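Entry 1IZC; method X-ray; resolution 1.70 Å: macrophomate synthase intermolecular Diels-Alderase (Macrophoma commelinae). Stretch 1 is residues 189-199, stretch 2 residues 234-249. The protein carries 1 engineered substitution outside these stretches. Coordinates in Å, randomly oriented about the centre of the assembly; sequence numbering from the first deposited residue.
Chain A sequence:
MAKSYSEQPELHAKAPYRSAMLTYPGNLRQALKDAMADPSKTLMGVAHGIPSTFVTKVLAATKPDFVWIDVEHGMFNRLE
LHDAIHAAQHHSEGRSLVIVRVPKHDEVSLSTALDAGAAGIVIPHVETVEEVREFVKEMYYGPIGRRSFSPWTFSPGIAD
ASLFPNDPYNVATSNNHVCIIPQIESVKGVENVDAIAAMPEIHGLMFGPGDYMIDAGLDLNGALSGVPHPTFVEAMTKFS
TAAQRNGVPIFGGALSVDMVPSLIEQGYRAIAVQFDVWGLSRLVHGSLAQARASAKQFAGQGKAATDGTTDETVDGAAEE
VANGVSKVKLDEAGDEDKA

Stretch 1 (189-199) GVENVDAIAAM
Stretch 2, residues 234-249: EAMTKFSTAAQRNGVP

The most unusual feature of this contact is a lysine that serves a broken helix: Lys-238, fully extended with all four chi angles t, carries its ammonium to two carbonyls at the break in stretch 1, Val-190 O, which also accepts from Val-193 N, and Glu-191 O. Its NZ donates to Val-190 O at 2.9 Å and, weakly, to Glu-191 O at 3.1 Å. The break lies at Asn-192 (phi/psi -113/18), which ends helix 189-191 and stands at the N-cap of helix 193-197, though its side chain makes no capping bond.

Helix 193-197 runs nearly parallel to helix 234-245, their N-to-C directions 28° apart and their axes 8.8 Å apart at closest approach. CA atoms pair Val-190 with Ala-235 (6.3 Å), Val-193 with Phe-239 (6.3 Å), Asp-194 with Ala-242 (5.5 Å) and Ala-197 with Ala-243 (5.6 Å). Such closeness suits alanine: Ala-197 CB meets Ala-242 CB at 3.7 Å, both pointing toward the other stretch. Val-193 (chi1 p) fills the wider space before them, its CG2 lying 4.1 Å from Phe-239 CD1 and 4.2 Å from Ala-242 CB, while its CG1 packs 3.7 Å from Lys-238 CG, so the lysine's aliphatic stem also contributes. Val-190 (t) sets CG1 4.1 Å from Ala-235 CB.

Polar residues take the more exposed margin. Asp-194 (m) and Arg-245 (chi1 p) have sideways CA-to-CB bonds, but their ends come nearer, so short acid and long arginine meet in a nearly straight salt bridge, OD1 to NH1 at 2.9 Å (169°). One water bridges Asp-194 OD1, Lys-238 O and Arg-245 NH2; another joins Asp-194 O, Arg-245 NH1 and Asn-246 ND2.

Asn-246 (m) also donates from ND2 to Ala-242 O at 2.9 Å, and its CB lies 3.3 Å from Ala-197 O. Gly-247 then adopts phi/psi 69/38, favourable for glycine, in a Schellman turn that returns Val-248 to the contact, its CG2 3.6 Å from Ala-197 O.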

# COMPACT_ATOMS: atom_id res chain seq x y z
N GLY A 189 20.65 -28.83 16.69
CA GLY A 189 20.50 -29.17 15.28
C GLY A 189 21.73 -29.91 14.77
O GLY A 189 21.62 -30.92 14.06
N VAL A 190 22.90 -29.41 15.14
CA VAL A 190 24.15 -30.03 14.74
C VAL A 190 24.26 -31.41 15.37
O VAL A 190 24.69 -32.37 14.73
CB VAL A 190 25.34 -29.14 15.16
CG1 VAL A 190 26.66 -29.91 15.05
CG2 VAL A 190 25.38 -27.90 14.27
N GLU A 191 23.85 -31.53 16.62
CA GLU A 191 23.93 -32.81 17.31
C GLU A 191 23.05 -33.88 16.65
O GLU A 191 23.34 -35.08 16.75
CB GLU A 191 23.55 -32.64 18.79
CG GLU A 191 24.44 -31.63 19.50
CD GLU A 191 24.18 -31.51 21.00
OE1 GLU A 191 23.01 -31.33 21.41
OE2 GLU A 191 25.17 -31.57 21.77
N ASN A 192 22.00 -33.46 15.96
CA ASN A 192 21.09 -34.41 15.31
C ASN A 192 21.16 -34.32 13.78
O ASN A 192 20.26 -34.82 13.10
CB ASN A 192 19.67 -34.13 15.81
CG ASN A 192 18.69 -35.25 15.49
OD1 ASN A 192 19.05 -36.43 15.49
ND2 ASN A 192 17.44 -34.88 15.24
N VAL A 193 22.22 -33.73 13.24
CA VAL A 193 22.32 -33.57 11.79
C VAL A 193 22.41 -34.87 11.00
O VAL A 193 21.96 -34.94 9.86
CB VAL A 193 23.50 -32.63 11.39
CG1 VAL A 193 24.84 -33.32 11.61
CG2 VAL A 193 23.36 -32.20 9.94
N ASP A 194 22.99 -35.92 11.58
CA ASP A 194 23.07 -37.17 10.85
C ASP A 194 21.67 -37.67 10.49
O ASP A 194 21.44 -38.13 9.37
CB ASP A 194 23.82 -38.23 11.65
CG ASP A 194 25.27 -37.87 11.87
OD1 ASP A 194 25.86 -37.22 10.98
OD2 ASP A 194 25.83 -38.23 12.93
N ALA A 195 20.74 -37.58 11.44
CA ALA A 195 19.38 -38.04 11.20
C ALA A 195 18.64 -37.13 10.21
O ALA A 195 17.91 -37.61 9.34
CB ALA A 195 18.62 -38.10 12.52
N ILE A 196 18.82 -35.83 10.35
CA ILE A 196 18.13 -34.91 9.46
C ILE A 196 18.63 -35.07 8.03
O ILE A 196 17.83 -35.10 7.09
CB ILE A 196 18.33 -33.44 9.94
CG1 ILE A 196 17.70 -33.27 11.33
CG2 ILE A 196 17.68 -32.48 8.94
CD1 ILE A 196 18.11 -31.98 12.04
N ALA A 197 19.94 -35.21 7.87
CA ALA A 197 20.55 -35.35 6.55
C ALA A 197 20.13 -36.62 5.82
O ALA A 197 20.13 -36.66 4.59
CB ALA A 197 22.08 -35.31 6.68
N ALA A 198 19.77 -37.63 6.60
CA ALA A 198 19.36 -38.92 6.05
C ALA A 198 17.89 -39.01 5.63
O ALA A 198 17.46 -40.04 5.09
CB ALA A 198 19.67 -40.04 7.07
N MET A 199 17.12 -37.96 5.88
CA MET A 199 15.70 -38.00 5.52
C MET A 199 15.54 -38.08 4.00
O MET A 199 16.08 -37.27 3.27
CB MET A 199 14.98 -36.74 6.02
CG MET A 199 14.95 -36.62 7.54
SD MET A 199 14.04 -35.15 8.02
CE MET A 199 12.35 -35.65 7.61
N GLU A 234 34.32 -28.00 13.82
CA GLU A 234 33.80 -29.34 14.01
C GLU A 234 32.34 -29.42 13.58
O GLU A 234 31.92 -30.38 12.94
CB GLU A 234 33.90 -29.75 15.48
CG GLU A 234 35.32 -29.92 15.99
CD GLU A 234 35.37 -30.14 17.49
OE1 GLU A 234 34.66 -31.04 17.99
OE2 GLU A 234 36.12 -29.41 18.17
N ALA A 235 31.57 -28.39 13.93
CA ALA A 235 30.15 -28.34 13.58
C ALA A 235 29.97 -28.35 12.07
O ALA A 235 29.15 -29.09 11.54
CB ALA A 235 29.50 -27.10 14.19
N MET A 236 30.74 -27.52 11.38
CA MET A 236 30.64 -27.46 9.92
C MET A 236 31.10 -28.76 9.28
O MET A 236 30.58 -29.17 8.24
CB MET A 236 31.45 -26.30 9.37
CG MET A 236 30.76 -24.95 9.47
SD MET A 236 29.08 -25.04 8.80
CE MET A 236 29.39 -25.43 7.13
N THR A 237 32.08 -29.41 9.89
CA THR A 237 32.57 -30.67 9.36
C THR A 237 31.51 -31.74 9.49
O THR A 237 31.29 -32.51 8.55
CB THR A 237 33.85 -31.13 10.08
OG1 THR A 237 34.91 -30.22 9.77
CG2 THR A 237 34.24 -32.53 9.63
N LYS A 238 30.86 -31.80 10.64
CA LYS A 238 29.82 -32.79 10.87
C LYS A 238 28.66 -32.54 9.90
O LYS A 238 28.13 -33.47 9.30
CB LYS A 238 29.33 -32.73 12.31
CG LYS A 238 28.33 -33.81 12.65
CD LYS A 238 27.86 -33.70 14.09
CE LYS A 238 26.88 -34.80 14.43
NZ LYS A 238 26.29 -34.61 15.78
N PHE A 239 28.29 -31.27 9.77
CA PHE A 239 27.21 -30.87 8.87
C PHE A 239 27.50 -31.23 7.41
O PHE A 239 26.69 -31.88 6.75
CB PHE A 239 26.97 -29.35 9.01
CG PHE A 239 26.07 -28.76 7.95
CD1 PHE A 239 24.69 -28.75 8.12
CD2 PHE A 239 26.61 -28.19 6.80
CE1 PHE A 239 23.85 -28.18 7.14
CE2 PHE A 239 25.79 -27.62 5.81
CZ PHE A 239 24.41 -27.61 5.98
N SER A 240 28.66 -30.80 6.91
CA SER A 240 29.00 -31.04 5.51
C SER A 240 29.19 -32.51 5.18
O SER A 240 28.80 -32.96 4.11
CB SER A 240 30.26 -30.25 5.12
OG SER A 240 31.36 -30.61 5.93
N THR A 241 29.79 -33.25 6.10
CA THR A 241 30.00 -34.68 5.89
C THR A 241 28.65 -35.41 5.85
O THR A 241 28.45 -36.32 5.05
CB THR A 241 30.88 -35.29 7.01
OG1 THR A 241 32.16 -34.65 6.99
CG2 THR A 241 31.07 -36.78 6.79
N ALA A 242 27.72 -35.00 6.71
CA ALA A 242 26.40 -35.62 6.73
C ALA A 242 25.69 -35.38 5.40
O ALA A 242 25.12 -36.29 4.82
CB ALA A 242 25.55 -35.08 7.89
N ALA A 243 25.73 -34.13 4.91
CA ALA A 243 25.11 -33.81 3.63
C ALA A 243 25.75 -34.64 2.50
O ALA A 243 25.06 -35.28 1.71
CB ALA A 243 25.26 -32.30 3.33
N GLN A 244 27.07 -34.62 2.44
CA GLN A 244 27.80 -35.36 1.39
C GLN A 244 27.52 -36.87 1.37
O GLN A 244 27.30 -37.45 0.31
CB GLN A 244 29.31 -35.13 1.55
CG GLN A 244 29.78 -33.74 1.14
CD GLN A 244 31.05 -33.31 1.87
OE1 GLN A 244 31.79 -34.14 2.42
NE2 GLN A 244 31.32 -32.01 1.88
N ARG A 245 27.54 -37.50 2.54
CA ARG A 245 27.34 -38.94 2.58
C ARG A 245 25.94 -39.37 2.13
O ARG A 245 25.76 -40.48 1.61
CB ARG A 245 27.61 -39.48 4.00
CG ARG A 245 26.43 -39.43 4.94
CD ARG A 245 26.69 -40.30 6.18
NE ARG A 245 27.75 -39.74 7.00
CZ ARG A 245 27.54 -38.95 8.06
NH1 ARG A 245 26.31 -38.64 8.46
NH2 ARG A 245 28.59 -38.45 8.70
N ASN A 246 24.96 -38.49 2.32
CA ASN A 246 23.58 -38.79 1.94
C ASN A 246 23.18 -38.27 0.57
O ASN A 246 22.03 -38.41 0.16
CB ASN A 246 22.63 -38.23 3.02
CG ASN A 246 22.66 -39.06 4.30
OD1 ASN A 246 22.14 -40.17 4.34
ND2 ASN A 246 23.29 -38.52 5.34
N GLY A 247 24.13 -37.67 -0.14
CA GLY A 247 23.86 -37.15 -1.47
C GLY A 247 22.94 -35.94 -1.45
O GLY A 247 22.09 -35.80 -2.33
N VAL A 248 23.12 -35.09 -0.44
CA VAL A 248 22.31 -33.88 -0.29
C VAL A 248 23.16 -32.65 -0.59
O VAL A 248 24.21 -32.43 0.02
CB VAL A 248 21.74 -33.78 1.14
CG1 VAL A 248 20.89 -32.53 1.29
CG2 VAL A 248 20.90 -35.01 1.43
N PRO A 249 22.73 -31.82 -1.56
CA PRO A 249 23.54 -30.64 -1.86
C PRO A 249 23.41 -29.59 -0.77
O PRO A 249 22.36 -29.47 -0.14
CB PRO A 249 22.98 -30.17 -3.19
CG PRO A 249 21.51 -30.49 -3.05
CD PRO A 249 21.54 -31.88 -2.42
O HOH W 1 23.51 -39.54 8.06
O HOH W 2 28.40 -36.26 10.11